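Local coordinates for glucose-6-phosphate isomerase like protein (Thermus thermophilus, PDB 1WIW) that probably isomerises phosphorylated sugars such as glucose 6-phosphate and mannose 6-phosphate to fructose 6-phosphate, at residues Arg22-Thr27 against Pro111-Arg116; Gly47-Leu52 against Pro170-Leu175; Leu128-Glu133 against Arg251-Met256. One frame throughout, in Å; residues are numbered along the deposited sequence.

Contact 1 of 3, residues Arg22-Thr27 against Pro111-Arg116; sequences RDLVGT and PYRYLR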
loop_
_atom_site.group_PDB
_atom_site.type_symbol
_atom_site.label_atom_id
_atom_site.label_comp_id
_atom_site.label_asym_id
_atom_site.label_seq_id
_atom_site.Cartn_x
_atom_site.Cartn_y
_atom_site.Cartn_z
ATOM N N ARG B 22 15.153 -9.859 -20.825
ATOM C CA ARG B 22 16.374 -10.647 -20.918
ATOM C C ARG B 22 17.657 -9.845 -20.724
ATOM O O ARG B 22 18.581 -10.299 -20.051
ATOM C CB ARG B 22 16.458 -11.359 -22.269
ATOM C CG ARG B 22 17.678 -12.267 -22.377
ATOM C CD ARG B 22 17.782 -12.943 -23.732
ATOM N NE ARG B 22 18.759 -14.029 -23.711
ATOM C CZ ARG B 22 20.059 -13.868 -23.476
ATOM N NH1 ARG B 22 20.871 -14.919 -23.474
ATOM N NH2 ARG B 22 20.550 -12.658 -23.247
ATOM N N ASP B 23 17.715 -8.656 -21.316
ATOM C CA ASP B 23 18.916 -7.820 -21.238
ATOM C C ASP B 23 18.936 -6.770 -20.126
ATOM O O ASP B 23 19.835 -5.931 -20.090
ATOM C CB ASP B 23 19.136 -7.106 -22.580
ATOM C CG ASP B 23 19.449 -8.067 -23.718
ATOM O OD1 ASP B 23 19.656 -9.273 -23.457
ATOM O OD2 ASP B 23 19.499 -7.605 -24.878
ATOM N N LEU B 24 17.974 -6.824 -19.211
ATOM C CA LEU B 24 17.887 -5.833 -18.140
ATOM C C LEU B 24 19.165 -5.517 -17.367
ATOM O O LEU B 24 19.517 -4.353 -17.187
ATOM C CB LEU B 24 16.801 -6.233 -17.136
ATOM C CG LEU B 24 16.546 -5.187 -16.046
ATOM C CD1 LEU B 24 16.087 -3.876 -16.685
ATOM C CD2 LEU B 24 15.491 -5.709 -15.071
ATOM N N VAL B 25 19.849 -6.548 -16.896
ATOM C CA VAL B 25 21.066 -6.356 -16.121
ATOM C C VAL B 25 22.134 -5.600 -16.907
ATOM O O VAL B 25 22.523 -6.015 -17.993
ATOM C CB VAL B 25 21.633 -7.716 -15.654
ATOM C CG1 VAL B 25 23.026 -7.534 -15.043
ATOM C CG2 VAL B 25 20.683 -8.343 -14.635
ATOM N N GLY B 26 22.604 -4.490 -16.348
ATOM C CA GLY B 26 23.623 -3.715 -17.031
ATOM C C GLY B 26 23.077 -2.559 -17.856
ATOM O O GLY B 26 23.847 -1.850 -18.501
ATOM N N THR B 27 21.759 -2.368 -17.854
ATOM C CA THR B 27 21.168 -1.254 -18.596
ATOM C C THR B 27 20.860 -0.115 -17.630
ATOM O O THR B 27 20.694 -0.336 -16.425
ATOM C CB THR B 27 19.853 -1.661 -19.321
ATOM O OG1 THR B 27 18.869 -2.057 -18.360
ATOM C CG2 THR B 27 20.110 -2.806 -20.284
ATOM N N PRO B 111 12.530 0.554 -12.571
ATOM C CA PRO B 111 12.954 0.509 -11.166
ATOM C C PRO B 111 14.365 -0.046 -10.991
ATOM O O PRO B 111 15.136 0.449 -10.169
ATOM C CB PRO B 111 11.890 -0.367 -10.516
ATOM C CG PRO B 111 10.653 0.060 -11.257
ATOM C CD PRO B 111 11.145 0.066 -12.708
ATOM N N TYR B 112 14.704 -1.072 -11.763
ATOM C CA TYR B 112 16.044 -1.645 -11.681
ATOM C C TYR B 112 17.086 -0.610 -12.083
ATOM O O TYR B 112 18.131 -0.491 -11.446
ATOM C CB TYR B 112 16.181 -2.873 -12.590
ATOM C CG TYR B 112 17.634 -3.260 -12.868
ATOM C CD1 TYR B 112 18.329 -2.711 -13.945
ATOM C CD2 TYR B 112 18.326 -4.123 -12.013
ATOM C CE1 TYR B 112 19.688 -3.008 -14.166
ATOM C CE2 TYR B 112 19.680 -4.425 -12.221
ATOM C CZ TYR B 112 20.354 -3.862 -13.298
ATOM O OH TYR B 112 21.689 -4.142 -13.498
ATOM N N ARG B 113 16.802 0.136 -13.147
ATOM C CA ARG B 113 17.741 1.137 -13.632
ATOM C C ARG B 113 17.924 2.297 -12.646
ATOM O O ARG B 113 19.035 2.810 -12.490
ATOM C CB ARG B 113 17.302 1.626 -15.020
ATOM C CG ARG B 113 17.191 0.471 -16.025
ATOM C CD ARG B 113 16.709 0.901 -17.414
ATOM N NE ARG B 113 16.534 -0.260 -18.288
ATOM C CZ ARG B 113 15.373 -0.640 -18.809
ATOM N NH1 ARG B 113 14.271 0.054 -18.556
ATOM N NH2 ARG B 113 15.305 -1.731 -19.564
ATOM N N TYR B 114 16.855 2.709 -11.971
ATOM C CA TYR B 114 16.990 3.787 -10.988
ATOM C C TYR B 114 17.848 3.295 -9.820
ATOM O O TYR B 114 18.750 4.000 -9.358
ATOM C CB TYR B 114 15.625 4.229 -10.438
ATOM C CG TYR B 114 14.843 5.178 -11.325
ATOM C CD1 TYR B 114 13.925 4.701 -12.258
ATOM C CD2 TYR B 114 15.007 6.559 -11.212
ATOM C CE1 TYR B 114 13.182 5.579 -13.062
ATOM C CE2 TYR B 114 14.275 7.446 -12.003
ATOM C CZ TYR B 114 13.365 6.952 -12.925
ATOM O OH TYR B 114 12.640 7.826 -13.707
ATOM N N LEU B 115 17.560 2.085 -9.342
ATOM C CA LEU B 115 18.305 1.510 -8.221
ATOM C C LEU B 115 19.786 1.355 -8.549
ATOM O O LEU B 115 20.649 1.696 -7.737
ATOM C CB LEU B 115 17.726 0.146 -7.826
ATOM C CG LEU B 115 18.484 -0.571 -6.695
ATOM C CD1 LEU B 115 18.455 0.260 -5.420
ATOM C CD2 LEU B 115 17.867 -1.923 -6.456
ATOM N N ARG B 116 20.068 0.839 -9.743
ATOM C CA ARG B 116 21.443 0.649 -10.194
ATOM C C ARG B 116 22.198 1.976 -10.142
ATOM O O ARG B 116 23.339 2.040 -9.682
ATOM C CB ARG B 116 21.448 0.085 -11.619
ATOM C CG ARG B 116 22.830 -0.025 -12.275
ATOM C CD ARG B 116 22.782 -1.012 -13.442
ATOM N NE ARG B 116 24.036 -1.088 -14.190
ATOM C CZ ARG B 116 24.390 -0.231 -15.145
ATOM N NH1 ARG B 116 25.554 -0.375 -15.779
ATOM N NH2 ARG B 116 23.576 0.767 -15.475
HETATM O O HOH W 1 24.625 0.536 -18.358
#
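Leu24 and Tyr112 meet where the type II beta turn Leu24-Thr27, next in the chain to helix 17-23, lies on helix 110-121 of the phosphoglucose isomerase N-terminal domain, a member of the SIS clan. The apolar part is a sliding fit of two side chains that run past each other in opposite directions. Leu24 CG lies 3.7 Å from Tyr112 CD1, and Leu24 CD2 reaches back to Tyr112 CB at 3.8 Å. Leu24 CD1 also sits over one face of the Arg113 guanidinium, while Trp259 and Tyr260 of helix 251-272 touch the same leucine.

The polar part grips the turn at two points. Gly26 N donates to Tyr112 OH (3.0 Å, 163° at the hydrogen), a hydroxyl that is also bonded to Asp132. A phenylalanine in place of Tyr112 would probably leave Gly26 N and the Asp132 carboxylate without this shared partner. Arg113, extended from CG to NE, donates from NE to Thr27 OG1 at 2.9 Å, with the oxygen close to the guanidinium plane; its NH2 forms a salt bridge with Glu20. Thr27 OG1, set between backbone N and carbonyl carbon (chi1 62°), passes the chain of bonds on to Leu24 O at 2.7 Å, in the carbonyl plane and on a lone pair. The same carbonyl takes the turn's own bond from Thr27 N.

Arg116 uses NH2 for Gly28 O and turns a guanidinium face to Gly26 O. One water accepts a weak bond from Arg116 NH1; its 2.5 Å spacing from Gly26 O is doubtfully short.

Contact 2 of 3, residues Gly47-Leu52 against Pro170-Leu175; sequences GQFAAL and PLFRPL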
loop_
_atom_site.group_PDB
_atom_site.type_symbol
_atom_site.label_atom_id
_atom_site.label_comp_id
_atom_site.label_asym_id
_atom_site.label_seq_id
_atom_site.Cartn_x
_atom_site.Cartn_y
_atom_site.Cartn_z
ATOM N N GLY B 47 10.469 5.703 -9.999
ATOM C CA GLY B 47 11.644 5.873 -9.165
ATOM C C GLY B 47 11.403 5.689 -7.674
ATOM O O GLY B 47 12.357 5.611 -6.897
ATOM N N GLN B 48 10.140 5.601 -7.266
ATOM C CA GLN B 48 9.821 5.464 -5.846
ATOM C C GLN B 48 10.321 4.190 -5.167
ATOM O O GLN B 48 10.942 4.250 -4.106
ATOM C CB GLN B 48 8.316 5.580 -5.620
ATOM C CG GLN B 48 7.959 5.528 -4.145
ATOM C CD GLN B 48 6.477 5.645 -3.889
ATOM O OE1 GLN B 48 5.874 6.698 -4.111
ATOM N NE2 GLN B 48 5.875 4.559 -3.418
ATOM N N PHE B 49 10.041 3.042 -5.769
ATOM C CA PHE B 49 10.465 1.769 -5.196
ATOM C C PHE B 49 11.978 1.746 -4.976
ATOM O O PHE B 49 12.458 1.338 -3.916
ATOM C CB PHE B 49 10.041 0.626 -6.123
ATOM C CG PHE B 49 10.269 -0.749 -5.556
ATOM C CD1 PHE B 49 9.754 -1.100 -4.310
ATOM C CD2 PHE B 49 10.972 -1.703 -6.284
ATOM C CE1 PHE B 49 9.936 -2.385 -3.801
ATOM C CE2 PHE B 49 11.163 -2.989 -5.786
ATOM C CZ PHE B 49 10.644 -3.332 -4.542
ATOM N N ALA B 50 12.723 2.198 -5.982
ATOM C CA ALA B 50 14.181 2.221 -5.917
ATOM C C ALA B 50 14.673 3.133 -4.796
ATOM O O ALA B 50 15.628 2.807 -4.086
ATOM C CB ALA B 50 14.752 2.679 -7.264
ATOM N N ALA B 51 14.022 4.280 -4.640
ATOM C CA ALA B 51 14.396 5.223 -3.592
ATOM C C ALA B 51 14.261 4.542 -2.229
ATOM O O ALA B 51 15.142 4.653 -1.378
ATOM C CB ALA B 51 13.505 6.460 -3.653
ATOM N N LEU B 52 13.160 3.829 -2.031
ATOM C CA LEU B 52 12.926 3.136 -0.767
ATOM C C LEU B 52 13.910 1.989 -0.548
ATOM O O LEU B 52 14.420 1.808 0.557
ATOM C CB LEU B 52 11.485 2.615 -0.705
ATOM C CG LEU B 52 10.408 3.645 -0.329
ATOM C CD1 LEU B 52 10.625 4.092 1.111
ATOM C CD2 LEU B 52 10.452 4.846 -1.264
ATOM N N PRO B 170 6.786 -10.240 3.197
ATOM C CA PRO B 170 7.266 -9.959 4.555
ATOM C C PRO B 170 8.690 -9.396 4.624
ATOM O O PRO B 170 8.964 -8.494 5.414
ATOM C CB PRO B 170 7.176 -11.322 5.245
ATOM C CG PRO B 170 6.092 -12.019 4.513
ATOM C CD PRO B 170 6.355 -11.644 3.077
ATOM N N LEU B 171 9.596 -9.937 3.808
ATOM C CA LEU B 171 10.987 -9.487 3.824
ATOM C C LEU B 171 11.104 -7.992 3.550
ATOM O O LEU B 171 12.057 -7.349 3.986
ATOM C CB LEU B 171 11.832 -10.272 2.811
ATOM C CG LEU B 171 11.863 -9.848 1.341
ATOM C CD1 LEU B 171 13.038 -10.537 0.637
ATOM C CD2 LEU B 171 10.541 -10.194 0.670
ATOM N N PHE B 172 10.134 -7.448 2.825
ATOM C CA PHE B 172 10.106 -6.026 2.500
ATOM C C PHE B 172 8.712 -5.737 1.954
ATOM O O PHE B 172 8.418 -6.023 0.788
ATOM C CB PHE B 172 11.166 -5.701 1.449
ATOM C CG PHE B 172 11.392 -4.233 1.254
ATOM C CD1 PHE B 172 11.209 -3.649 0.011
ATOM C CD2 PHE B 172 11.804 -3.434 2.316
ATOM C CE1 PHE B 172 11.436 -2.290 -0.179
ATOM C CE2 PHE B 172 12.033 -2.073 2.138
ATOM C CZ PHE B 172 11.848 -1.500 0.883
ATOM N N ARG B 173 7.855 -5.176 2.805
ATOM C CA ARG B 173 6.473 -4.897 2.434
ATOM C C ARG B 173 6.270 -4.064 1.169
ATOM O O ARG B 173 5.335 -4.317 0.409
ATOM C CB ARG B 173 5.732 -4.256 3.616
ATOM C CG ARG B 173 5.617 -5.162 4.850
ATOM C CD ARG B 173 4.906 -6.480 4.537
ATOM N NE ARG B 173 3.587 -6.258 3.954
ATOM C CZ ARG B 173 2.499 -5.929 4.643
ATOM N NH1 ARG B 173 1.347 -5.738 4.009
ATOM N NH2 ARG B 173 2.553 -5.818 5.968
ATOM N N PRO B 174 7.133 -3.063 0.919
ATOM C CA PRO B 174 6.936 -2.266 -0.298
ATOM C C PRO B 174 7.044 -3.065 -1.601
ATOM O O PRO B 174 6.634 -2.586 -2.660
ATOM C CB PRO B 174 8.005 -1.185 -0.180
ATOM C CG PRO B 174 8.098 -0.978 1.304
ATOM C CD PRO B 174 8.104 -2.408 1.816
ATOM N N LEU B 175 7.590 -4.279 -1.531
ATOM C CA LEU B 175 7.716 -5.105 -2.730
ATOM C C LEU B 175 6.331 -5.439 -3.299
ATOM O O LEU B 175 6.145 -5.461 -4.517
ATOM C CB LEU B 175 8.474 -6.404 -2.428
ATOM C CG LEU B 175 8.510 -7.443 -3.567
ATOM C CD1 LEU B 175 9.168 -6.844 -4.808
ATOM C CD2 LEU B 175 9.268 -8.691 -3.110
#
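Phe172 has Pro174 CD over the centre of one ring face, 3.6 Å above the plane, and Phe49 CE1 at its edge, close to the plane and 3.9 Å from Phe172 CE1. The two phenyl planes are inclined by about 49°, so the rings are neither stacked nor perpendicular, and they touch through one CE1 corner each. The Phe49 ring meets three groups obliquely: besides Phe172, its CE1 comes to 3.5 Å from Pro174 O and 3.7 Å from Leu175 CA.

With CG anti to the backbone N (chi1 -173°), Phe49 reaches out from helix 48-54, and its ring lodges against the beginning of helix 174-185. At the ring's far end CZ lies 3.8 Å from Leu175 CD1, and the two side chains pass at a slant. About one turn further along helix 48-54, Leu52 adds a looser contact, its CB 4.4 Å from Phe172 CZ. On the other segment the loop leading into helix 174-185 is held in shape by Leu175 N, which donates to Phe172 O; Ser169 OG is bonded to that same carbonyl. Val255 of helix 251-272 touches both Phe49 and Phe172.

Helix 48-54 follows strand 39-45 of the N-terminal SIS domain, and segment 170-175 follows strand 164-168 of the C-terminal one, so the contact bridges the two domains. It is small, 216 Å² in all, and made of apolar side chains set against one another and against backbone carbonyls. Without hydrogen bonds or salt bridges between them, the two segments meet by van der Waals packing alone.

Contact 3 of 3, residues Leu128-Glu133 against Arg251-Met256; sequences LRSVDE and RLAQVM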
loop_
_atom_site.group_PDB
_atom_site.type_symbol
_atom_site.label_atom_id
_atom_site.label_comp_id
_atom_site.label_asym_id
_atom_site.label_seq_id
_atom_site.Cartn_x
_atom_site.Cartn_y
_atom_site.Cartn_z
ATOM N N LEU B 128 25.333 -3.856 -5.730
ATOM C CA LEU B 128 24.787 -3.948 -7.083
ATOM C C LEU B 128 25.212 -5.262 -7.728
ATOM O O LEU B 128 24.423 -5.911 -8.411
ATOM C CB LEU B 128 25.270 -2.774 -7.942
ATOM C CG LEU B 128 24.910 -2.836 -9.433
ATOM C CD1 LEU B 128 23.386 -2.814 -9.607
ATOM C CD2 LEU B 128 25.549 -1.660 -10.161
ATOM N N ARG B 129 26.462 -5.658 -7.517
ATOM C CA ARG B 129 26.929 -6.909 -8.093
ATOM C C ARG B 129 26.095 -8.094 -7.604
ATOM O O ARG B 129 25.785 -8.988 -8.384
ATOM C CB ARG B 129 28.412 -7.151 -7.773
ATOM C CG ARG B 129 28.905 -8.512 -8.264
ATOM C CD ARG B 129 30.418 -8.673 -8.152
ATOM N NE ARG B 129 31.099 -8.321 -9.395
ATOM C CZ ARG B 129 30.953 -8.978 -10.546
ATOM N NH1 ARG B 129 30.146 -10.032 -10.617
ATOM N NH2 ARG B 129 31.610 -8.581 -11.629
ATOM N N SER B 130 25.719 -8.098 -6.324
ATOM C CA SER B 130 24.919 -9.204 -5.790
ATOM C C SER B 130 23.518 -9.204 -6.419
ATOM O O SER B 130 22.917 -10.261 -6.624
ATOM C CB SER B 130 24.811 -9.115 -4.260
ATOM O OG SER B 130 23.974 -8.045 -3.852
ATOM N N VAL B 131 23.000 -8.017 -6.720
ATOM C CA VAL B 131 21.686 -7.900 -7.353
ATOM C C VAL B 131 21.761 -8.460 -8.778
ATOM O O VAL B 131 20.943 -9.282 -9.182
ATOM C CB VAL B 131 21.234 -6.428 -7.422
ATOM C CG1 VAL B 131 20.052 -6.283 -8.386
ATOM C CG2 VAL B 131 20.851 -5.940 -6.033
ATOM N N ASP B 132 22.748 -7.994 -9.539
ATOM C CA ASP B 132 22.939 -8.460 -10.911
ATOM C C ASP B 132 23.161 -9.972 -10.953
ATOM O O ASP B 132 22.635 -10.665 -11.824
ATOM C CB ASP B 132 24.142 -7.751 -11.543
ATOM C CG ASP B 132 23.865 -6.289 -11.856
ATOM O OD1 ASP B 132 24.807 -5.580 -12.269
ATOM O OD2 ASP B 132 22.709 -5.851 -11.698
ATOM N N GLU B 133 23.953 -10.484 -10.017
ATOM C CA GLU B 133 24.229 -11.920 -9.971
ATOM C C GLU B 133 22.941 -12.711 -9.765
ATOM O O GLU B 133 22.717 -13.731 -10.413
ATOM C CB GLU B 133 25.226 -12.228 -8.848
ATOM C CG GLU B 133 26.650 -11.805 -9.180
ATOM C CD GLU B 133 27.579 -11.837 -7.980
ATOM O OE1 GLU B 133 28.808 -11.739 -8.187
ATOM O OE2 GLU B 133 27.088 -11.947 -6.834
ATOM N N ARG B 251 19.294 -9.542 1.614
ATOM C CA ARG B 251 17.926 -9.061 1.478
ATOM C C ARG B 251 17.625 -8.188 0.264
ATOM O O ARG B 251 16.603 -8.378 -0.392
ATOM C CB ARG B 251 17.509 -8.342 2.761
ATOM C CG ARG B 251 17.550 -9.243 3.987
ATOM C CD ARG B 251 16.507 -10.361 3.925
ATOM N NE ARG B 251 16.605 -11.242 5.090
ATOM C CZ ARG B 251 17.322 -12.362 5.133
ATOM N NH1 ARG B 251 18.004 -12.761 4.062
ATOM N NH2 ARG B 251 17.383 -13.071 6.256
ATOM N N LEU B 252 18.501 -7.238 -0.039
ATOM C CA LEU B 252 18.274 -6.363 -1.181
ATOM C C LEU B 252 18.274 -7.162 -2.490
ATOM O O LEU B 252 17.429 -6.946 -3.356
ATOM C CB LEU B 252 19.336 -5.256 -1.212
ATOM C CG LEU B 252 19.055 -4.044 -2.113
ATOM C CD1 LEU B 252 19.883 -2.849 -1.661
ATOM C CD2 LEU B 252 19.372 -4.390 -3.545
ATOM N N ALA B 253 19.214 -8.092 -2.627
ATOM C CA ALA B 253 19.295 -8.919 -3.830
ATOM C C ALA B 253 18.048 -9.794 -3.944
ATOM O O ALA B 253 17.472 -9.936 -5.021
ATOM C CB ALA B 253 20.545 -9.795 -3.784
ATOM N N GLN B 254 17.634 -10.376 -2.824
ATOM C CA GLN B 254 16.452 -11.225 -2.792
ATOM C C GLN B 254 15.203 -10.457 -3.239
ATOM O O GLN B 254 14.379 -10.973 -4.004
ATOM C CB GLN B 254 16.245 -11.788 -1.379
ATOM C CG GLN B 254 17.297 -12.819 -0.968
ATOM C CD GLN B 254 17.011 -13.436 0.390
ATOM O OE1 GLN B 254 17.012 -12.748 1.407
ATOM N NE2 GLN B 254 16.756 -14.737 0.409
ATOM N N VAL B 255 15.063 -9.223 -2.766
ATOM C CA VAL B 255 13.909 -8.412 -3.145
ATOM C C VAL B 255 13.882 -8.196 -4.657
ATOM O O VAL B 255 12.868 -8.418 -5.308
ATOM C CB VAL B 255 13.928 -7.037 -2.430
ATOM C CG1 VAL B 255 12.934 -6.073 -3.097
ATOM C CG2 VAL B 255 13.561 -7.218 -0.957
HETATM N N MSE B 256 15.011 -7.776 -5.214
HETATM C CA MSE B 256 15.101 -7.523 -6.645
HETATM C C MSE B 256 14.903 -8.804 -7.467
HETATM O O MSE B 256 14.309 -8.768 -8.550
HETATM C CB MSE B 256 16.444 -6.864 -6.955
HETATM C CG MSE B 256 16.348 -5.576 -7.771
HETATM SE SE MSE B 256 14.973 -4.318 -7.198
HETATM C CE MSE B 256 15.649 -3.930 -5.428
#
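A buried helix-helix crossing, between helix 125-139 and helix 251-272 of the C-terminal SIS domain, sets Val131 and Ser130 against Leu252, Ala253 and Met256. The local axes run in broadly the same direction, 35° apart, and approach to 8.4 Å. The backbones come nearest at Val131 and Ala253, whose CA atoms are 4.4 Å apart, a closeness that the small alanine side chain permits.

Ala253 CB points at the facing helix and lies 3.7 Å from Ser130 O, with Ser130 OG beside it at 3.9 Å. That hydroxyl is turned back onto its own helix, where it is bonded to Val127 O, and it is also bonded to Asn250 ND2; Asn250 OD1 in turn accepts from Ala253 N.

Val131 divides its two methyls between neighbours. CG1, anti to the backbone N (chi1 166°), packs on Met256 CG at 3.8 Å; Met256 is present as selenomethionine, with a chain bent beyond CG. CG2 faces Ala253 CA at 4.0 Å and meets Leu252 CD2 at 3.3 Å, a spacing tighter than usual for two carbons and therefore doubtful in detail. Leu115 and Leu53 bring helices 110-121 and 48-54 onto Met256, and Val127 continues the interface of the two helices at Leu252. The whole is a close packing of two helices inclined at a shallow angle, with an alanine where their backbones come nearest.

Contact 3 is buried, contact 1 only partly so, and contact 2 lies at the surface. Helix 251-272 ties them together: its segment 251-256 forms one side of contact 3, residues beyond that segment touch Leu24 in contact 1, and Val255 within it touches Phe49 and Phe172 of contact 2. Contact 1 is the polar one, with arginines and a tyrosine holding a turn within the N-terminal domain, whereas contacts 2 and 3 have no hydrogen bond between their segments and rest on apolar packing. Contacts 1 and 3 adjoin through consecutive helices and share the Tyr112-Asp132 bond and the meeting of Leu115 with Met256. Ala50, beside Tyr114 and Leu115, joins contact 2 to contact 1.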